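Beta-N-acetylhexosaminidase (Bacteroides fragilis, PDB 4PYS) probably removes terminal N-acetylhexosamine residues from glycans and glycoconjugates, as a glycoside hydrolase of family 20. Local coordinates at residues M155-M161 with V450-L455. Numbering follows the deposited sequence.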
# COMPACT_ATOMS: atom_id res chain seq x y z
N MSE A 155 9.63 2.28 3.00
CA MSE A 155 9.11 3.64 2.78
C MSE A 155 7.72 3.80 3.40
O MSE A 155 7.43 4.80 4.07
CB MSE A 155 9.03 3.96 1.29
CG MSE A 155 8.37 5.31 1.03
SE MSE A 155 7.71 5.45 -0.80
CE MSE A 155 6.20 4.24 -0.61
N ALA A 156 6.87 2.82 3.18
CA ALA A 156 5.50 2.90 3.68
C ALA A 156 5.52 3.05 5.19
O ALA A 156 4.83 3.89 5.75
CB ALA A 156 4.72 1.65 3.26
N SER A 157 6.35 2.25 5.85
CA SER A 157 6.47 2.32 7.31
C SER A 157 7.02 3.66 7.76
O SER A 157 6.55 4.25 8.73
CB SER A 157 7.39 1.21 7.81
OG SER A 157 7.40 1.16 9.23
N MSE A 158 8.01 4.15 7.02
CA MSE A 158 8.66 5.42 7.33
C MSE A 158 7.65 6.57 7.32
O MSE A 158 7.78 7.53 8.07
CB MSE A 158 9.77 5.69 6.30
CG MSE A 158 10.48 7.02 6.47
SE MSE A 158 11.82 7.24 5.06
CE MSE A 158 10.56 7.48 3.56
N LEU A 159 6.63 6.44 6.46
CA LEU A 159 5.64 7.50 6.28
C LEU A 159 4.38 7.19 7.09
O LEU A 159 3.34 7.83 6.90
CB LEU A 159 5.30 7.62 4.80
CG LEU A 159 6.48 8.10 3.93
CD1 LEU A 159 6.08 8.19 2.47
CD2 LEU A 159 6.99 9.44 4.41
N LYS A 160 4.51 6.23 8.00
CA LYS A 160 3.44 5.81 8.92
C LYS A 160 2.20 5.21 8.24
O LYS A 160 1.11 5.24 8.79
CB LYS A 160 3.06 6.95 9.88
CG LYS A 160 4.25 7.40 10.76
CD LYS A 160 3.76 8.21 11.97
CE LYS A 160 4.87 8.53 12.95
NZ LYS A 160 5.77 9.63 12.45
N MSE A 161 2.37 4.64 7.06
CA MSE A 161 1.30 3.85 6.46
C MSE A 161 1.22 2.49 7.11
O MSE A 161 2.11 2.13 7.89
CB MSE A 161 1.55 3.71 4.96
CG MSE A 161 1.60 5.07 4.32
SE MSE A 161 1.81 4.86 2.40
CE MSE A 161 2.05 6.76 1.96
N VAL A 450 7.45 8.88 -7.36
CA VAL A 450 6.88 8.72 -6.02
C VAL A 450 7.12 9.94 -5.13
O VAL A 450 6.19 10.40 -4.45
CB VAL A 450 7.42 7.45 -5.37
CG1 VAL A 450 6.98 7.37 -3.91
CG2 VAL A 450 6.93 6.22 -6.15
N PHE A 451 8.35 10.46 -5.13
CA PHE A 451 8.72 11.62 -4.29
C PHE A 451 8.83 12.89 -5.11
O PHE A 451 9.42 12.88 -6.19
CB PHE A 451 10.07 11.37 -3.62
CG PHE A 451 10.01 10.33 -2.53
CD1 PHE A 451 10.18 8.99 -2.83
CD2 PHE A 451 9.75 10.71 -1.22
CE1 PHE A 451 10.10 8.03 -1.82
CE2 PHE A 451 9.67 9.76 -0.21
CZ PHE A 451 9.85 8.42 -0.53
N PRO A 452 8.36 14.03 -4.56
CA PRO A 452 7.85 14.22 -3.20
C PRO A 452 6.34 14.07 -3.06
O PRO A 452 5.85 14.26 -1.97
CB PRO A 452 8.21 15.69 -2.91
CG PRO A 452 8.11 16.35 -4.26
CD PRO A 452 8.62 15.32 -5.25
N ARG A 453 5.61 13.76 -4.12
CA ARG A 453 4.15 13.80 -3.99
C ARG A 453 3.59 12.80 -2.98
O ARG A 453 2.54 13.05 -2.37
CB ARG A 453 3.47 13.67 -5.35
CG ARG A 453 3.71 14.89 -6.25
CD ARG A 453 3.20 14.67 -7.67
NE ARG A 453 3.83 13.49 -8.26
CZ ARG A 453 3.43 12.89 -9.38
NH1 ARG A 453 2.40 13.37 -10.06
NH2 ARG A 453 4.07 11.81 -9.81
N ILE A 454 4.28 11.69 -2.76
CA ILE A 454 3.79 10.75 -1.73
C ILE A 454 3.77 11.37 -0.32
O ILE A 454 3.03 10.94 0.56
CB ILE A 454 4.60 9.43 -1.72
CG1 ILE A 454 3.83 8.35 -0.93
CG2 ILE A 454 6.01 9.64 -1.15
CD1 ILE A 454 4.02 6.97 -1.45
N LEU A 455 4.59 12.40 -0.11
CA LEU A 455 4.62 13.01 1.21
C LEU A 455 3.31 13.73 1.49
O LEU A 455 2.86 13.81 2.63
CB LEU A 455 5.79 13.99 1.32
CG LEU A 455 7.18 13.37 1.21
CD1 LEU A 455 8.25 14.46 1.23
CD2 LEU A 455 7.40 12.41 2.37
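Met155 extends from its helix with CG anti to the backbone N (chi1 174°), and the extended chain carries its selenium out to Phe451; the bend at chi3 (73°) then turns the methyl CE toward Ile454. The contact joins the C-terminal end of helix 146-158 and the turn after it to the start of helix 453-462 and the short link before it, in the TIM-barrel catalytic domain of family 20. Helix 146-158 follows barrel strand 132-138, and helix 453-462 comes after strand 428-435, which pairs with that same strand. The Met155 side chain runs antiparallel alongside that of Phe451. The Met-aromatic contact between them is oblique: SE of Met155, a selenomethionine, lies 4.6 Å from the centroid of the Phe451 ring and 58° off its normal. Met158 brings its CE to the edge of the same ring, near its plane. Ile454 CG2 sits above one face of the ring, toward its rim, and Tyr489 and Phe491 add further aromatic neighbours. Val450 CG1 also touches Met155 SE, at 3.7 Å.

Ile454 is the hub on the other helix. Its CD1 meets Met155 CE tip to tip at 3.6 Å. A Schellman motif ends helix 146-158 here, with Lys160 at positive phi as C-prime residue. Met161 N donates a hydrogen bond to Ala156 O, and Lys160 N one to Ser157 O. Just past this turn, Met161, extended beyond CG, lays its CE against Ile454 CG1 at 3.7 Å. Leu159 divides its two methyls: CD1 rests on Ile454 CG2 at 3.9 Å, while CD2 touches CD2 of Leu455 at 3.6 Å, the two leucine side chains crossing at about a right angle.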